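Local coordinates for protein Endonuclease/exonuclease/phosphatase (Leptotrichia buccalis C-1013-b, PDB 3TEB) that probably acts as a magnesium-dependent nuclease or related phosphoesterase of the DNase I-like endonuclease/exonuclease/phosphatase family, at residues Q34-N48 with F88-H101. Residues are numbered along the deposited sequence; the frame is centred on the assembly and turned at random.
With MG (magnesium ion), chain C.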
loop_
_atom_site.group_PDB
_atom_site.type_symbol
_atom_site.label_atom_id
_atom_site.label_comp_id
_atom_site.label_asym_id
_atom_site.label_seq_id
_atom_site.Cartn_x
_atom_site.Cartn_y
_atom_site.Cartn_z
ATOM N N GLN A 34 15.334 1.582 -6.308
ATOM C CA GLN A 34 15.870 1.272 -4.984
ATOM C C GLN A 34 14.996 1.816 -3.869
ATOM O O GLN A 34 15.506 2.299 -2.876
ATOM C CB GLN A 34 17.309 1.801 -4.840
ATOM C CG GLN A 34 18.338 1.002 -5.617
ATOM C CD GLN A 34 18.476 -0.412 -5.089
ATOM O OE1 GLN A 34 18.688 -0.621 -3.892
ATOM N NE2 GLN A 34 18.345 -1.390 -5.975
ATOM N N TYR A 35 13.682 1.728 -4.029
ATOM C CA TYR A 35 12.760 2.256 -3.029
ATOM C C TYR A 35 13.103 1.798 -1.610
ATOM O O TYR A 35 13.530 0.663 -1.398
ATOM C CB TYR A 35 11.321 1.857 -3.360
ATOM C CG TYR A 35 10.787 2.431 -4.650
ATOM C CD1 TYR A 35 10.521 3.796 -4.772
ATOM C CD2 TYR A 35 10.529 1.608 -5.744
ATOM C CE1 TYR A 35 10.023 4.329 -5.956
ATOM C CE2 TYR A 35 10.027 2.126 -6.926
ATOM C CZ TYR A 35 9.778 3.487 -7.026
ATOM O OH TYR A 35 9.286 4.013 -8.199
ATOM N N ASP A 36 12.915 2.688 -0.645
ATOM C CA ASP A 36 13.139 2.343 0.744
ATOM C C ASP A 36 12.010 1.482 1.265
ATOM O O ASP A 36 12.238 0.538 2.026
ATOM C CB ASP A 36 13.252 3.594 1.606
ATOM C CG ASP A 36 14.465 4.431 1.260
ATOM O OD1 ASP A 36 15.464 4.360 2.013
ATOM O OD2 ASP A 36 14.427 5.151 0.234
ATOM N N VAL A 37 10.786 1.812 0.867
ATOM C CA VAL A 37 9.611 1.097 1.364
ATOM C C VAL A 37 8.575 0.908 0.256
ATOM O O VAL A 37 8.179 1.873 -0.390
ATOM C CB VAL A 37 8.968 1.851 2.558
ATOM C CG1 VAL A 37 7.629 1.228 2.942
ATOM C CG2 VAL A 37 9.915 1.895 3.753
ATOM N N ILE A 38 8.143 -0.331 0.037
ATOM C CA ILE A 38 7.054 -0.601 -0.896
ATOM C C ILE A 38 5.826 -1.084 -0.138
ATOM O O ILE A 38 5.902 -2.058 0.621
ATOM C CB ILE A 38 7.440 -1.649 -1.936
ATOM C CG1 ILE A 38 8.594 -1.153 -2.814
ATOM C CG2 ILE A 38 6.242 -1.980 -2.814
ATOM C CD1 ILE A 38 9.950 -1.673 -2.405
ATOM N N ALA A 39 4.701 -0.395 -0.321
ATOM C CA ALA A 39 3.450 -0.817 0.303
ATOM C C ALA A 39 2.548 -1.431 -0.767
ATOM O O ALA A 39 2.362 -0.855 -1.829
ATOM C CB ALA A 39 2.769 0.354 1.000
HETATM N N MSE A 40 2.010 -2.615 -0.500
HETATM C CA MSE A 40 1.207 -3.338 -1.484
HETATM C C MSE A 40 -0.118 -3.805 -0.911
HETATM O O MSE A 40 -0.181 -4.266 0.247
HETATM C CB MSE A 40 1.978 -4.533 -2.000
HETATM C CG MSE A 40 3.075 -4.156 -2.946
HETATM SE SE MSE A 40 4.039 -5.740 -3.514
HETATM C CE MSE A 40 4.840 -6.193 -1.793
ATOM N N GLN A 41 -1.168 -3.675 -1.722
ATOM C CA GLN A 41 -2.494 -4.160 -1.369
ATOM C C GLN A 41 -2.979 -5.180 -2.393
ATOM O O GLN A 41 -2.423 -5.299 -3.497
ATOM C CB GLN A 41 -3.488 -3.007 -1.260
ATOM C CG GLN A 41 -3.045 -1.868 -0.360
ATOM C CD GLN A 41 -2.033 -0.953 -1.032
ATOM O OE1 GLN A 41 -2.161 -0.638 -2.222
ATOM N NE2 GLN A 41 -1.016 -0.530 -0.281
ATOM N N GLU A 42 -4.044 -5.894 -2.032
ATOM C CA GLU A 42 -4.586 -6.983 -2.854
ATOM C C GLU A 42 -3.433 -7.944 -3.214
ATOM O O GLU A 42 -3.209 -8.263 -4.368
ATOM C CB GLU A 42 -5.383 -6.475 -4.099
ATOM C CG GLU A 42 -6.668 -5.637 -3.804
ATOM C CD GLU A 42 -7.679 -5.556 -4.990
ATOM O OE1 GLU A 42 -8.251 -6.600 -5.395
ATOM O OE2 GLU A 42 -7.945 -4.446 -5.515
ATOM N N VAL A 43 -2.684 -8.366 -2.205
ATOM C CA VAL A 43 -1.617 -9.342 -2.384
ATOM C C VAL A 43 -2.213 -10.694 -2.050
ATOM O O VAL A 43 -2.674 -10.898 -0.931
ATOM C CB VAL A 43 -0.422 -9.057 -1.447
ATOM C CG1 VAL A 43 0.565 -10.192 -1.484
ATOM C CG2 VAL A 43 0.262 -7.767 -1.842
ATOM N N ASN A 44 -2.209 -11.614 -3.012
ATOM C CA ASN A 44 -2.935 -12.883 -2.863
ATOM C C ASN A 44 -2.039 -14.105 -2.829
ATOM O O ASN A 44 -0.936 -14.111 -3.385
ATOM C CB ASN A 44 -3.975 -13.067 -3.983
ATOM C CG ASN A 44 -4.985 -11.926 -4.065
ATOM O OD1 ASN A 44 -5.594 -11.547 -3.068
ATOM N ND2 ASN A 44 -5.176 -11.385 -5.264
ATOM N N GLN A 45 -2.538 -15.141 -2.168
ATOM C CA GLN A 45 -1.951 -16.475 -2.235
ATOM C C GLN A 45 -3.059 -17.531 -2.234
ATOM O O GLN A 45 -4.165 -17.298 -1.736
ATOM C CB GLN A 45 -1.002 -16.706 -1.066
ATOM C CG GLN A 45 -1.691 -16.840 0.298
ATOM C CD GLN A 45 -0.713 -16.951 1.456
ATOM O OE1 GLN A 45 0.499 -16.770 1.292
ATOM N NE2 GLN A 45 -1.238 -17.254 2.634
ATOM N N LEU A 46 -2.759 -18.694 -2.794
ATOM C CA LEU A 46 -3.730 -19.777 -2.841
ATOM C C LEU A 46 -3.881 -20.453 -1.492
ATOM O O LEU A 46 -2.906 -20.956 -0.946
ATOM C CB LEU A 46 -3.298 -20.809 -3.868
ATOM C CG LEU A 46 -3.620 -20.462 -5.306
ATOM C CD1 LEU A 46 -2.687 -21.222 -6.241
ATOM C CD2 LEU A 46 -5.069 -20.794 -5.598
HETATM N N MSE A 47 -5.104 -20.493 -0.973
HETATM C CA MSE A 47 -5.365 -21.117 0.320
HETATM C C MSE A 47 -4.833 -22.533 0.399
HETATM O O MSE A 47 -4.519 -23.031 1.484
HETATM C CB MSE A 47 -6.851 -21.206 0.591
HETATM C CG MSE A 47 -7.608 -19.920 0.536
HETATM SE SE MSE A 47 -9.432 -20.379 0.976
HETATM C CE MSE A 47 -9.735 -21.875 -0.264
ATOM N N ASN A 48 -4.759 -23.193 -0.750
ATOM C CA ASN A 48 -4.429 -24.603 -0.754
ATOM C C ASN A 48 -2.957 -24.953 -0.933
ATOM O O ASN A 48 -2.584 -26.093 -0.695
ATOM C CB ASN A 48 -5.337 -25.364 -1.715
ATOM C CG ASN A 48 -6.677 -25.695 -1.101
ATOM O OD1 ASN A 48 -6.806 -25.803 0.110
ATOM N ND2 ASN A 48 -7.681 -25.871 -1.935
ATOM N N PHE A 88 -10.955 -13.366 -3.791
ATOM C CA PHE A 88 -11.489 -13.831 -5.049
ATOM C C PHE A 88 -11.084 -15.285 -5.225
ATOM O O PHE A 88 -9.967 -15.659 -4.878
ATOM C CB PHE A 88 -10.930 -12.973 -6.191
ATOM C CG PHE A 88 -11.473 -11.570 -6.212
ATOM C CD1 PHE A 88 -12.695 -11.290 -6.830
ATOM C CD2 PHE A 88 -10.775 -10.526 -5.606
ATOM C CE1 PHE A 88 -13.211 -9.982 -6.847
ATOM C CE2 PHE A 88 -11.280 -9.218 -5.615
ATOM C CZ PHE A 88 -12.502 -8.950 -6.231
ATOM N N GLY A 89 -11.996 -16.101 -5.740
ATOM C CA GLY A 89 -11.714 -17.507 -6.017
ATOM C C GLY A 89 -11.368 -18.268 -4.760
ATOM O O GLY A 89 -12.142 -18.299 -3.807
ATOM N N LYS A 90 -10.192 -18.873 -4.761
ATOM C CA LYS A 90 -9.679 -19.542 -3.583
ATOM C C LYS A 90 -8.382 -18.882 -3.116
ATOM O O LYS A 90 -7.406 -19.567 -2.802
ATOM C CB LYS A 90 -9.459 -21.031 -3.866
ATOM C CG LYS A 90 -10.740 -21.870 -3.937
ATOM C CD LYS A 90 -10.410 -23.354 -3.998
ATOM C CE LYS A 90 -11.589 -24.233 -3.619
ATOM N NZ LYS A 90 -12.171 -24.956 -4.800
ATOM N N TYR A 91 -8.376 -17.550 -3.069
ATOM C CA TYR A 91 -7.223 -16.808 -2.570
ATOM C C TYR A 91 -7.398 -16.269 -1.141
ATOM O O TYR A 91 -8.513 -15.977 -0.699
ATOM C CB TYR A 91 -6.903 -15.625 -3.484
ATOM C CG TYR A 91 -6.444 -15.994 -4.857
ATOM C CD1 TYR A 91 -5.276 -16.726 -5.053
ATOM C CD2 TYR A 91 -7.157 -15.587 -5.971
ATOM C CE1 TYR A 91 -4.848 -17.067 -6.337
ATOM C CE2 TYR A 91 -6.742 -15.916 -7.248
ATOM C CZ TYR A 91 -5.587 -16.657 -7.430
ATOM O OH TYR A 91 -5.177 -16.975 -8.711
ATOM N N ASN A 92 -6.282 -16.141 -0.432
ATOM C CA ASN A 92 -6.224 -15.286 0.733
ATOM C C ASN A 92 -5.833 -13.903 0.239
ATOM O O ASN A 92 -4.873 -13.755 -0.530
ATOM C CB ASN A 92 -5.187 -15.781 1.754
ATOM C CG ASN A 92 -5.511 -17.166 2.337
ATOM O OD1 ASN A 92 -4.590 -17.948 2.617
ATOM N ND2 ASN A 92 -6.804 -17.470 2.537
ATOM N N GLU A 93 -6.579 -12.892 0.658
ATOM C CA GLU A 93 -6.261 -11.519 0.288
ATOM C C GLU A 93 -5.597 -10.824 1.466
ATOM O O GLU A 93 -6.069 -10.933 2.595
ATOM C CB GLU A 93 -7.526 -10.767 -0.140
ATOM C CG GLU A 93 -7.233 -9.484 -0.905
ATOM C CD GLU A 93 -8.473 -8.853 -1.561
ATOM O OE1 GLU A 93 -8.797 -7.676 -1.213
ATOM O OE2 GLU A 93 -9.114 -9.521 -2.424
ATOM N N GLY A 94 -4.508 -10.117 1.216
ATOM C CA GLY A 94 -3.813 -9.448 2.292
ATOM C C GLY A 94 -3.085 -8.222 1.813
ATOM O O GLY A 94 -3.283 -7.775 0.689
ATOM N N VAL A 95 -2.244 -7.667 2.671
ATOM C CA VAL A 95 -1.440 -6.517 2.304
ATOM C C VAL A 95 -0.025 -6.861 2.650
ATOM O O VAL A 95 0.206 -7.789 3.422
ATOM C CB VAL A 95 -1.862 -5.239 3.060
ATOM C CG1 VAL A 95 -3.184 -4.708 2.524
ATOM C CG2 VAL A 95 -1.967 -5.496 4.546
ATOM N N ALA A 96 0.928 -6.139 2.074
ATOM C CA ALA A 96 2.320 -6.384 2.407
ATOM C C ALA A 96 3.138 -5.110 2.416
ATOM O O ALA A 96 2.676 -4.057 1.966
ATOM C CB ALA A 96 2.920 -7.398 1.481
ATOM N N VAL A 97 4.341 -5.203 2.968
ATOM C CA VAL A 97 5.317 -4.133 2.896
ATOM C C VAL A 97 6.639 -4.789 2.560
ATOM O O VAL A 97 7.004 -5.793 3.164
ATOM C CB VAL A 97 5.482 -3.413 4.254
ATOM C CG1 VAL A 97 6.564 -2.362 4.158
ATOM C CG2 VAL A 97 4.180 -2.781 4.719
ATOM N N ILE A 98 7.348 -4.249 1.584
ATOM C CA ILE A 98 8.727 -4.668 1.336
ATOM C C ILE A 98 9.653 -3.542 1.780
ATOM O O ILE A 98 9.301 -2.362 1.654
ATOM C CB ILE A 98 9.001 -4.926 -0.155
ATOM C CG1 ILE A 98 7.997 -5.923 -0.757
ATOM C CG2 ILE A 98 10.433 -5.386 -0.357
ATOM C CD1 ILE A 98 8.162 -7.368 -0.318
ATOM N N THR A 99 10.830 -3.881 2.296
ATOM C CA THR A 99 11.747 -2.829 2.700
ATOM C C THR A 99 13.211 -3.166 2.539
ATOM O O THR A 99 13.609 -4.312 2.706
ATOM C CB THR A 99 11.424 -2.248 4.125
ATOM O OG1 THR A 99 12.341 -1.185 4.423
ATOM C CG2 THR A 99 11.461 -3.309 5.222
ATOM N N ARG A 100 13.978 -2.132 2.201
ATOM C CA ARG A 100 15.436 -2.138 2.126
ATOM C C ARG A 100 16.077 -2.114 3.508
ATOM O O ARG A 100 17.241 -2.514 3.665
ATOM C CB ARG A 100 15.887 -0.870 1.427
ATOM C CG ARG A 100 16.500 -1.031 0.095
ATOM C CD ARG A 100 16.687 0.331 -0.544
ATOM N NE ARG A 100 17.653 1.151 0.188
ATOM C CZ ARG A 100 17.776 2.474 0.078
ATOM N NH1 ARG A 100 16.997 3.164 -0.741
ATOM N NH2 ARG A 100 18.679 3.117 0.807
ATOM N N HIS A 101 15.324 -1.609 4.488
ATOM C CA HIS A 101 15.809 -1.386 5.844
ATOM C C HIS A 101 15.402 -2.470 6.808
ATOM O O HIS A 101 14.334 -3.045 6.681
ATOM C CB HIS A 101 15.244 -0.082 6.377
ATOM C CG HIS A 101 15.591 1.106 5.545
ATOM N ND1 HIS A 101 16.859 1.647 5.517
ATOM C CD2 HIS A 101 14.839 1.859 4.712
ATOM C CE1 HIS A 101 16.872 2.684 4.696
ATOM N NE2 HIS A 101 15.658 2.830 4.192
HETATM MG MG MG C . -8.996 -4.366 -6.958
HETATM O O HOH W 1 15.790 6.159 -1.467
HETATM O O HOH W 2 -5.696 -5.825 0.113
HETATM O O HOH W 3 -8.387 -12.136 -3.718
#
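A G1 beta bulge at the magnesium site breaks the antiparallel pairing here: Glu-42 and Val-43 both face Gly-94, and the register slips by one residue between Met-40 and Val-43. Val-43 N donates to Gly-94 O at 3.0 Å, while a water accepts from Glu-42 N and donates to Gly-94 O. With phi and psi both 51°, Glu-42 turns its side chain away from strand 91-99, and its OE2 ligates magnesium. Asn-10 ND2 donates a hydrogen bond to the same OE2, and Asp-256, also a magnesium ligand of this protein, lies close by. Before the bulge, paired backbone hydrogen bonds at Ile-38/Ile-98 and Met-40/Ala-96 join neighbouring strands of one sheet of the DNase I-like fold. Met-40, present as selenomethionine, and Ile-98 lie on the face covered by helix 61-69; the bend of Met-40 at chi3 (-67°) sets its CE against the Ile-98 side chain and 4.0 Å from Ala-96 CB. Beyond the bulge, Gln-45 and Asn-92 pair through backbone hydrogen bonds and a weak one from Gln-45 NE2 to Asn-92 OD1; Arg-57 N and Asn-60 hold Gln-45 OE1. Before Val-37, His-101 NE2 meets the anti lone pair of Asp-36 OD1 at 2.7 Å, ring and carboxylate planes 17° apart. OD1 also lies 3.2 Å above the Arg-100 guanidinium plane, where no N-H points, a salt bridge of charge alone; NH1 donates in plane to Gln-34 O, 2.7 Å away.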